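Long-range contacts in galectin (Xenopus laevis, PDB 3WUD), which binds beta-galactosides such as lactose through a beta-sandwich carbohydrate-recognition domain of the galectin family: residues A[63-68]-A[112-117]; A[46-51]-A[99-104]; A[33-38]-A[88-93]. All coordinates share one frame; numbering follows the deposited sequence.

Interaction 1. Residues A[63-68]-A[112-117]. With GAL (beta-D-galactopyranose), chain B.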
loop_
_atom_site.group_PDB
_atom_site.type_symbol
_atom_site.label_atom_id
_atom_site.label_comp_id
_atom_site.label_asym_id
_atom_site.label_seq_id
_atom_site.Cartn_x
_atom_site.Cartn_y
_atom_site.Cartn_z
ATOM N N CYS A 63 -11.971 18.769 3.221
ATOM C CA CYS A 63 -11.313 17.877 4.188
ATOM C C CYS A 63 -12.144 17.809 5.465
ATOM O O CYS A 63 -12.843 18.762 5.860
ATOM C CB CYS A 63 -9.946 18.408 4.543
ATOM S SG CYS A 63 -8.798 18.330 3.108
ATOM N N ASN A 64 -12.077 16.672 6.127
ATOM C CA ASN A 64 -12.694 16.536 7.416
ATOM C C ASN A 64 -12.003 15.448 8.212
ATOM O O ASN A 64 -11.164 14.743 7.706
ATOM C CB ASN A 64 -14.172 16.147 7.227
ATOM C CG ASN A 64 -15.053 16.614 8.403
ATOM O OD1 ASN A 64 -14.598 16.877 9.463
ATOM N ND2 ASN A 64 -16.331 16.596 8.222
ATOM N N SER A 65 -12.313 15.364 9.474
ATOM C CA SER A 65 -11.892 14.282 10.344
ATOM C C SER A 65 -13.043 13.357 10.595
ATOM O O SER A 65 -14.218 13.768 10.473
ATOM C CB SER A 65 -11.396 14.854 11.694
ATOM O OG SER A 65 -12.376 15.634 12.387
ATOM N N LYS A 66 -12.776 12.167 11.113
ATOM C CA LYS A 66 -13.857 11.293 11.512
ATOM C C LYS A 66 -13.365 10.598 12.763
ATOM O O LYS A 66 -12.360 9.903 12.702
ATOM C CB LYS A 66 -14.235 10.281 10.435
ATOM C CG LYS A 66 -15.545 9.500 10.772
ATOM C CD LYS A 66 -15.929 8.496 9.736
ATOM C CE LYS A 66 -14.944 7.390 9.600
ATOM N NZ LYS A 66 -15.509 6.182 8.955
ATOM N N GLU A 67 -14.100 10.731 13.835
ATOM C CA GLU A 67 -13.717 10.138 15.134
ATOM C C GLU A 67 -14.853 9.238 15.573
ATOM O O GLU A 67 -15.983 9.692 15.745
ATOM C CB GLU A 67 -13.517 11.251 16.128
ATOM C CG GLU A 67 -12.858 10.825 17.426
ATOM C CD GLU A 67 -12.230 12.043 18.132
ATOM O OE1 GLU A 67 -12.202 12.064 19.349
ATOM O OE2 GLU A 67 -11.761 12.995 17.441
ATOM N N GLU A 68 -14.548 7.977 15.733
ATOM C CA GLU A 68 -15.485 6.926 16.120
ATOM C C GLU A 68 -16.717 7.046 15.233
ATOM O O GLU A 68 -17.897 7.026 15.700
ATOM C CB GLU A 68 -15.779 6.960 17.650
ATOM C CG GLU A 68 -14.616 6.363 18.449
ATOM C CD GLU A 68 -14.415 4.851 18.236
ATOM O OE1 GLU A 68 -14.971 4.083 19.086
ATOM O OE2 GLU A 68 -13.715 4.396 17.274
ATOM N N PRO A 112 -5.840 20.451 10.841
ATOM C CA PRO A 112 -5.548 20.180 12.217
ATOM C C PRO A 112 -5.783 18.732 12.639
ATOM O O PRO A 112 -6.675 18.046 12.145
ATOM C CB PRO A 112 -6.485 21.137 12.939
ATOM C CG PRO A 112 -7.633 21.307 12.060
ATOM C CD PRO A 112 -7.060 21.249 10.680
ATOM N N ILE A 113 -4.989 18.251 13.597
ATOM C CA ILE A 113 -5.174 16.912 14.142
ATOM C C ILE A 113 -5.932 17.092 15.467
ATOM O O ILE A 113 -5.435 17.799 16.360
ATOM C CB ILE A 113 -3.862 16.151 14.436
ATOM C CG1 ILE A 113 -3.075 15.762 13.169
ATOM C CG2 ILE A 113 -4.205 14.880 15.190
ATOM C CD1 ILE A 113 -1.696 15.198 13.487
ATOM N N ARG A 114 -7.077 16.419 15.547
ATOM C CA ARG A 114 -8.194 16.706 16.446
ATOM C C ARG A 114 -8.413 15.576 17.420
ATOM O O ARG A 114 -9.425 15.531 18.171
ATOM C CB ARG A 114 -9.470 16.773 15.569
ATOM C CG ARG A 114 -9.464 17.967 14.623
ATOM C CD ARG A 114 -10.645 17.912 13.642
ATOM N NE ARG A 114 -10.863 19.201 13.067
ATOM C CZ ARG A 114 -11.665 19.429 12.004
ATOM N NH1 ARG A 114 -12.317 18.439 11.413
ATOM N NH2 ARG A 114 -11.830 20.656 11.587
ATOM N N MET A 115 -7.523 14.611 17.352
ATOM C CA MET A 115 -7.754 13.349 18.037
ATOM C C MET A 115 -6.408 12.829 18.514
ATOM O O MET A 115 -5.377 13.277 18.006
ATOM C CB MET A 115 -8.478 12.324 17.174
ATOM C CG MET A 115 -7.737 11.768 15.940
ATOM S SD MET A 115 -8.743 10.556 15.036
ATOM C CE MET A 115 -9.896 11.716 14.313
ATOM N N PRO A 116 -6.441 11.930 19.528
ATOM C CA PRO A 116 -5.225 11.361 20.022
ATOM C C PRO A 116 -4.593 10.498 18.977
ATOM O O PRO A 116 -5.284 9.683 18.344
ATOM C CB PRO A 116 -5.658 10.491 21.213
ATOM C CG PRO A 116 -7.094 10.771 21.440
ATOM C CD PRO A 116 -7.633 11.376 20.187
ATOM N N LEU A 117 -3.271 10.632 18.838
ATOM C CA LEU A 117 -2.530 9.982 17.773
ATOM C C LEU A 117 -1.059 9.795 18.139
ATOM O O LEU A 117 -0.368 10.767 18.469
ATOM C CB LEU A 117 -2.661 10.841 16.469
ATOM C CG LEU A 117 -2.050 10.333 15.191
ATOM C CD1 LEU A 117 -2.748 9.072 14.691
ATOM C CD2 LEU A 117 -2.057 11.373 14.086
HETATM C C1 GAL B . -20.268 14.426 3.134
HETATM C C2 GAL B . -19.967 13.232 2.239
HETATM C C3 GAL B . -18.955 12.256 2.837
HETATM C C4 GAL B . -17.746 13.058 3.338
HETATM C C5 GAL B . -18.225 14.215 4.227
HETATM C C6 GAL B . -17.133 15.102 4.780
HETATM O O2 GAL B . -21.162 12.496 2.011
HETATM O O3 GAL B . -18.654 11.248 1.888
HETATM O O4 GAL B . -17.013 13.585 2.223
HETATM O O5 GAL B . -19.104 15.117 3.543
HETATM O O6 GAL B . -17.606 16.148 5.607
HETATM O O HOH W 1 -10.758 14.171 20.134
#
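The R114 guanidinium presents its edge to strand 60-67: S65 OG and N64 OD1 both lie at that edge, near the plane of the group, and both are approached by NH1. The bond from R114 NH1 to S65 OG is 3.0 Å long and nearly straight, with an N-H...acceptor angle of 170°. The second, from R114 NH1 to N64 OD1 at 3.4 Å, is weak and bent, and the amide and guanidinium planes stand 83° apart. The extended arginine chain carries the group from the 112-117 loop to the strand, and NH1 also donates to the carbonyl oxygen of T73 on the adjoining strand 70-77. S65 OG also meets the arginine chain at R114 CD, 3.1 Å away.

Farther along, M115 and E67 slide past each other in opposite directions. M115 is bent at its last torsion, and its CE rests 3.5 Å from the backbone O of K66, while its CB touches E67 OE2. The same carboxylate is tied to the loop through a water that donates to both E67 OE1 and R114 O, each at 2.7 Å.

The two ends of the N64 amide have different partners. OD1 accepts from the backbone N of S65 and, weakly, from R114, whereas N64 ND2 donates to O6 of the bound galactose at 2.9 Å with an angle of 172°. N64 ND2 also bonds to the carbonyl oxygen of G72. Since OD1 is engaged by N-H donors, the amide is oriented with its NH2 toward the sugar. Through its weak bond R114 may act as a second-shell residue, and its positive charge could modestly polarise the amide and strengthen ND2 as a donor to galactose.

Interaction 2. Residues A[46-51]-A[99-104]. With GAL (beta-D-galactopyranose), chain B; GLC (alpha-D-glucopyranose), chain C.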
loop_
_atom_site.group_PDB
_atom_site.type_symbol
_atom_site.label_atom_id
_atom_site.label_comp_id
_atom_site.label_asym_id
_atom_site.label_seq_id
_atom_site.Cartn_x
_atom_site.Cartn_y
_atom_site.Cartn_z
ATOM N N ILE A 46 -7.406 12.516 8.743
ATOM C CA ILE A 46 -7.866 13.295 7.533
ATOM C C ILE A 46 -8.667 12.421 6.548
ATOM O O ILE A 46 -8.331 11.305 6.210
ATOM C CB ILE A 46 -6.722 14.089 6.825
ATOM C CG1 ILE A 46 -7.302 15.068 5.775
ATOM C CG2 ILE A 46 -5.752 13.133 6.200
ATOM C CD1 ILE A 46 -6.226 16.030 5.244
ATOM N N HIS A 47 -9.772 13.019 6.067
ATOM C CA HIS A 47 -10.539 12.607 4.940
ATOM C C HIS A 47 -10.315 13.738 3.969
ATOM O O HIS A 47 -10.726 14.884 4.245
ATOM C CB HIS A 47 -12.022 12.459 5.309
ATOM C CG HIS A 47 -12.961 12.325 4.135
ATOM N ND1 HIS A 47 -13.100 11.165 3.410
ATOM C CD2 HIS A 47 -13.858 13.195 3.639
ATOM C CE1 HIS A 47 -14.072 11.331 2.514
ATOM N NE2 HIS A 47 -14.571 12.536 2.682
ATOM N N PHE A 48 -9.605 13.437 2.895
ATOM C CA PHE A 48 -9.152 14.359 1.874
ATOM C C PHE A 48 -9.957 14.079 0.614
ATOM O O PHE A 48 -9.846 13.003 0.026
ATOM C CB PHE A 48 -7.670 14.100 1.606
ATOM C CG PHE A 48 -7.099 14.912 0.500
ATOM C CD1 PHE A 48 -6.679 16.216 0.738
ATOM C CD2 PHE A 48 -6.959 14.383 -0.779
ATOM C CE1 PHE A 48 -6.125 16.979 -0.275
ATOM C CE2 PHE A 48 -6.426 15.148 -1.831
ATOM C CZ PHE A 48 -6.040 16.461 -1.558
ATOM N N ASN A 49 -10.907 14.952 0.292
ATOM C CA ASN A 49 -11.918 14.686 -0.710
ATOM C C ASN A 49 -12.096 15.792 -1.841
ATOM O O ASN A 49 -12.956 16.654 -1.721
ATOM C CB ASN A 49 -13.252 14.512 0.040
ATOM C CG ASN A 49 -14.421 14.057 -0.835
ATOM O OD1 ASN A 49 -15.555 14.371 -0.504
ATOM N ND2 ASN A 49 -14.175 13.309 -1.890
ATOM N N PRO A 50 -11.246 15.711 -2.908
ATOM C CA PRO A 50 -11.360 16.584 -4.039
ATOM C C PRO A 50 -12.669 16.213 -4.731
ATOM O O PRO A 50 -12.952 15.075 -4.929
ATOM C CB PRO A 50 -10.124 16.228 -4.892
ATOM C CG PRO A 50 -9.128 15.801 -3.875
ATOM C CD PRO A 50 -10.016 14.913 -3.015
ATOM N N ARG A 51 -13.466 17.225 -5.011
ATOM C CA ARG A 51 -14.740 17.098 -5.560
ATOM C C ARG A 51 -14.794 17.901 -6.873
ATOM O O ARG A 51 -14.674 19.165 -6.849
ATOM C CB ARG A 51 -15.798 17.687 -4.630
ATOM C CG ARG A 51 -15.890 16.926 -3.321
ATOM C CD ARG A 51 -17.025 17.405 -2.420
ATOM N NE ARG A 51 -17.106 16.593 -1.191
ATOM C CZ ARG A 51 -17.891 16.906 -0.148
ATOM N NH1 ARG A 51 -18.687 17.950 -0.215
ATOM N NH2 ARG A 51 -17.934 16.127 0.931
ATOM N N LEU A 99 -1.590 17.934 9.946
ATOM C CA LEU A 99 -1.046 17.312 8.734
ATOM C C LEU A 99 -0.837 18.431 7.762
ATOM O O LEU A 99 -1.607 19.370 7.704
ATOM C CB LEU A 99 -1.980 16.297 8.115
ATOM C CG LEU A 99 -2.394 15.071 8.934
ATOM C CD1 LEU A 99 -3.108 14.180 7.948
ATOM C CD2 LEU A 99 -1.197 14.377 9.569
ATOM N N LYS A 100 0.245 18.342 7.026
ATOM C CA LYS A 100 0.503 19.253 5.942
ATOM C C LYS A 100 0.264 18.467 4.670
ATOM O O LYS A 100 0.869 17.385 4.475
ATOM C CB LYS A 100 1.954 19.793 6.047
ATOM C CG LYS A 100 2.403 20.632 4.874
ATOM C CD LYS A 100 3.893 20.954 5.039
ATOM C CE LYS A 100 4.136 22.446 5.087
ATOM N NZ LYS A 100 3.439 23.074 6.244
ATOM N N VAL A 101 -0.617 18.985 3.807
ATOM C CA VAL A 101 -0.993 18.308 2.561
ATOM C C VAL A 101 -0.272 19.041 1.454
ATOM O O VAL A 101 -0.465 20.265 1.330
ATOM C CB VAL A 101 -2.455 18.400 2.281
ATOM C CG1 VAL A 101 -2.823 17.743 0.959
ATOM C CG2 VAL A 101 -3.267 17.795 3.471
ATOM N N LYS A 102 0.529 18.307 0.706
ATOM C CA LYS A 102 1.397 18.923 -0.375
ATOM C C LYS A 102 0.959 18.383 -1.721
ATOM O O LYS A 102 0.963 17.169 -1.976
ATOM C CB LYS A 102 2.892 18.585 -0.111
ATOM C CG LYS A 102 3.381 18.773 1.286
ATOM C CD LYS A 102 4.865 18.405 1.382
ATOM C CE LYS A 102 5.307 18.197 2.804
ATOM N NZ LYS A 102 6.477 17.284 2.844
ATOM N N LEU A 103 0.572 19.296 -2.616
ATOM C CA LEU A 103 0.042 19.004 -3.888
ATOM C C LEU A 103 1.150 19.105 -4.959
ATOM O O LEU A 103 2.234 19.730 -4.718
ATOM C CB LEU A 103 -1.103 19.930 -4.185
ATOM C CG LEU A 103 -2.239 19.865 -3.134
ATOM C CD1 LEU A 103 -3.275 20.919 -3.414
ATOM C CD2 LEU A 103 -2.824 18.454 -3.069
ATOM N N SER A 104 0.839 18.506 -6.104
ATOM C CA SER A 104 1.755 18.309 -7.224
ATOM C C SER A 104 2.235 19.603 -7.835
ATOM O O SER A 104 3.304 19.632 -8.407
ATOM C CB SER A 104 1.072 17.476 -8.341
ATOM O OG SER A 104 -0.162 18.097 -8.822
HETATM C C1 GAL B . -20.268 14.426 3.134
HETATM C C2 GAL B . -19.967 13.232 2.239
HETATM C C3 GAL B . -18.955 12.256 2.837
HETATM C C4 GAL B . -17.746 13.058 3.338
HETATM C C5 GAL B . -18.225 14.215 4.227
HETATM C C6 GAL B . -17.133 15.102 4.780
HETATM O O2 GAL B . -21.162 12.496 2.011
HETATM O O3 GAL B . -18.654 11.248 1.888
HETATM O O4 GAL B . -17.013 13.585 2.223
HETATM O O5 GAL B . -19.104 15.117 3.543
HETATM O O6 GAL B . -17.606 16.148 5.607
HETATM C C1 GLC C . -23.180 18.645 3.952
HETATM C C2 GLC C . -21.992 18.871 3.043
HETATM C C3 GLC C . -21.322 17.658 2.476
HETATM C C4 GLC C . -21.549 16.370 3.300
HETATM C C5 GLC C . -23.010 16.162 3.701
HETATM C C6 GLC C . -23.157 15.142 4.783
HETATM O O1 GLC C . -24.182 19.623 3.839
HETATM O O2 GLC C . -22.111 19.890 2.072
HETATM O O3 GLC C . -19.943 18.016 2.322
HETATM O O4 GLC C . -21.164 15.348 2.452
HETATM O O5 GLC C . -23.593 17.321 4.223
HETATM O O6 GLC C . -24.560 15.036 5.007
#
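I46 meets L99 between the facing strands, its CG2 pressed to L99 CD1 at 3.3 Å, tighter than a usual carbon contact. On the other branch, I46 CD1 lies 3.9 Å from V101 CG2. V101 is shared: its CG1, anti to the backbone N (chi1 178°), lies 3.6 Å from F48 CE1. The F48 ring reaches past it, so that CZ also meets L103 CD2.

F109 and F111 of strand 108-112 flank this layer, and the F48 ring meets that of F92 edge-to-face.

The alternate residues of 46-51 serve the sugar. H47 NE2 is hydrogen-bonded to galactose O4 at 2.7 Å, while N36 holds H47 ND1. R51 NH2 reaches galactose O4 at 3.0 Å and, weakly, O5; NH1 and NH2 both donate to glucose O3. The guanidinium is steadied by the bond from R51 NE to N49 OD1 (2.8 Å, 163°), the donor standing above the carbonyl plane, and by a salt bridge from NH1 to D57.

One strand thus contributes both core and lectin site, as in the galectin jelly-roll sandwich, whose His-X-Asn-X-Arg signature, here H47, N49 and R51, lies at the galactoside site.

Interaction 3. Residues A[33-38]-A[88-93]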
loop_
_atom_site.group_PDB
_atom_site.type_symbol
_atom_site.label_atom_id
_atom_site.label_comp_id
_atom_site.label_asym_id
_atom_site.label_seq_id
_atom_site.Cartn_x
_atom_site.Cartn_y
_atom_site.Cartn_z
ATOM N N PHE A 33 -12.972 11.947 -5.498
ATOM C CA PHE A 33 -12.225 10.795 -4.956
ATOM C C PHE A 33 -11.807 11.161 -3.497
ATOM O O PHE A 33 -11.862 12.342 -3.108
ATOM C CB PHE A 33 -11.006 10.446 -5.840
ATOM C CG PHE A 33 -9.913 11.498 -5.884
ATOM C CD1 PHE A 33 -8.795 11.392 -5.052
ATOM C CD2 PHE A 33 -9.936 12.541 -6.813
ATOM C CE1 PHE A 33 -7.793 12.329 -5.084
ATOM C CE2 PHE A 33 -8.913 13.476 -6.877
ATOM C CZ PHE A 33 -7.845 13.368 -6.014
ATOM N N ALA A 34 -11.457 10.156 -2.674
ATOM C CA ALA A 34 -11.133 10.473 -1.277
ATOM C C ALA A 34 -9.948 9.618 -0.909
ATOM O O ALA A 34 -9.863 8.447 -1.342
ATOM C CB ALA A 34 -12.327 10.200 -0.349
ATOM N N ILE A 35 -9.042 10.215 -0.129
ATOM C CA ILE A 35 -7.971 9.476 0.523
ATOM C C ILE A 35 -8.104 9.773 2.042
ATOM O O ILE A 35 -8.198 10.931 2.473
ATOM C CB ILE A 35 -6.616 9.995 0.056
ATOM C CG1 ILE A 35 -6.452 9.812 -1.454
ATOM C CG2 ILE A 35 -5.468 9.351 0.893
ATOM C CD1 ILE A 35 -5.501 10.800 -2.005
ATOM N N ASN A 36 -8.225 8.697 2.794
ATOM C CA ASN A 36 -8.328 8.730 4.229
ATOM C C ASN A 36 -7.072 8.232 4.944
ATOM O O ASN A 36 -6.579 7.198 4.579
ATOM C CB ASN A 36 -9.460 7.815 4.566
ATOM C CG ASN A 36 -10.767 8.260 3.955
ATOM O OD1 ASN A 36 -11.150 9.429 4.071
ATOM N ND2 ASN A 36 -11.446 7.345 3.322
ATOM N N LEU A 37 -6.583 8.937 5.947
ATOM C CA LEU A 37 -5.435 8.504 6.757
ATOM C C LEU A 37 -5.858 8.576 8.207
ATOM O O LEU A 37 -6.482 9.583 8.625
ATOM C CB LEU A 37 -4.265 9.473 6.575
ATOM C CG LEU A 37 -3.468 9.481 5.287
ATOM C CD1 LEU A 37 -2.221 10.326 5.564
ATOM C CD2 LEU A 37 -3.049 8.092 4.958
ATOM N N GLY A 38 -5.520 7.584 9.012
ATOM C CA GLY A 38 -5.862 7.644 10.414
ATOM C C GLY A 38 -5.418 6.380 11.084
ATOM O O GLY A 38 -4.271 5.894 10.847
ATOM N N THR A 88 -2.350 11.923 -10.503
ATOM C CA THR A 88 -2.053 12.931 -9.522
ATOM C C THR A 88 -1.174 12.318 -8.439
ATOM O O THR A 88 -1.165 11.136 -8.312
ATOM C CB THR A 88 -3.317 13.560 -8.930
ATOM O OG1 THR A 88 -2.916 14.707 -8.153
ATOM C CG2 THR A 88 -4.097 12.515 -8.085
ATOM N N SER A 89 -0.417 13.145 -7.721
ATOM C CA SER A 89 0.410 12.725 -6.583
ATOM C C SER A 89 0.194 13.717 -5.455
ATOM O O SER A 89 0.135 14.940 -5.679
ATOM C CB SER A 89 1.897 12.618 -6.988
ATOM O OG SER A 89 2.396 13.887 -7.260
ATOM N N ILE A 90 -0.018 13.228 -4.232
ATOM C CA ILE A 90 -0.221 14.085 -3.065
ATOM C C ILE A 90 0.676 13.558 -1.934
ATOM O O ILE A 90 0.768 12.290 -1.806
ATOM C CB ILE A 90 -1.720 14.047 -2.635
ATOM C CG1 ILE A 90 -2.646 14.442 -3.813
ATOM C CG2 ILE A 90 -1.977 14.897 -1.391
ATOM C CD1 ILE A 90 -3.607 13.357 -4.206
ATOM N N CYS A 91 1.287 14.453 -1.121
ATOM C CA CYS A 91 2.093 14.026 0.094
ATOM C C CYS A 91 1.360 14.502 1.332
ATOM O O CYS A 91 0.919 15.652 1.443
ATOM C CB CYS A 91 3.614 14.459 0.195
ATOM S SG CYS A 91 4.620 13.079 0.893
ATOM N N PHE A 92 1.231 13.614 2.274
ATOM C CA PHE A 92 0.676 13.932 3.598
ATOM C C PHE A 92 1.794 13.887 4.616
ATOM O O PHE A 92 2.333 12.833 4.798
ATOM C CB PHE A 92 -0.426 12.934 3.925
ATOM C CG PHE A 92 -1.535 12.903 2.893
ATOM C CD1 PHE A 92 -2.706 13.619 3.092
ATOM C CD2 PHE A 92 -1.412 12.068 1.796
ATOM C CE1 PHE A 92 -3.724 13.550 2.145
ATOM C CE2 PHE A 92 -2.396 12.011 0.865
ATOM C CZ PHE A 92 -3.560 12.765 1.046
ATOM N N GLU A 93 2.167 15.033 5.205
ATOM C CA GLU A 93 3.267 15.121 6.151
ATOM C C GLU A 93 2.653 15.197 7.529
ATOM O O GLU A 93 1.754 16.025 7.760
ATOM C CB GLU A 93 4.115 16.363 5.889
ATOM C CG GLU A 93 5.144 16.621 6.972
ATOM C CD GLU A 93 5.943 17.897 6.740
ATOM O OE1 GLU A 93 6.181 18.210 5.567
ATOM O OE2 GLU A 93 6.341 18.546 7.750
#
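L37 CD1 packs obliquely against the base of the F92 side chain, 3.6 Å from F92 CB and 3.8 Å from F92 CG. F92 CG stands beside the backbone N, anti to the carbonyl carbon (chi1 -57°). The ring beyond it extends back along the strand toward I35. There its far end, F92 CZ, lies 3.9 Å from I35 CG2. The benzyl group is therefore touched at its base by a leucine and at its tip by an isoleucine, two residues earlier on the opposing strand.

I35 uses the ends of both its branches. CG2 meets F92, while I35 CD1 touches both the tip of F92 and I90 CD1, the latter 3.9 Å away, a contact of methyl against methyl. F33 continues the row more loosely: I90 CD1 approaches the edge of the F33 ring, 4.4 Å from F33 CE1, and T88 CG2 lies 4.4 Å from F33 CZ. No hydrogen bond joins the two segments. The contact is purely apolar, and all six touching residues direct their CB toward the facing segment.

The axes of 34-37 and 88-93 come within 10.5 Å at 22°, near-parallel strands packed face to face as expected for the two layers of a beta-sandwich. Beyond the interface the F33 ring meets that of F82 edge-to-face. On the outer side of 88-93, C91 forms a disulfide with C19, and E93 makes a salt bridge with K102. Strand 34-37 runs between 43-51 and 120-126 in the six-stranded sheet that carries the sugar site, whereas strand 86-95 lies between 19-26 and 98-103 in the five-stranded sheet.

Overall arrangement
Interactions 2 and 3 are adjoining parts of one sandwich core, their centres 5 Å apart: strands 34-37 and 43-51 are neighbours in one sheet, 86-95 and 98-103 in the other. N36 OD1 of interaction 3 lies 2.7 Å from H47 ND1 of interaction 2. Interaction 1 lies about 14 Å from each by centres, toward the periphery. It joins interaction 2 through the sheet, with N64 O 2.8 Å from H47 N, and through I113 packing on L99. Both reach galactose, which E55 and E74 also bind; W71 and R76 are further pocket residues. Interaction 3 makes no described sugar contact, but N36 bonds to H47 and F33 O to N49, so it may help to position them.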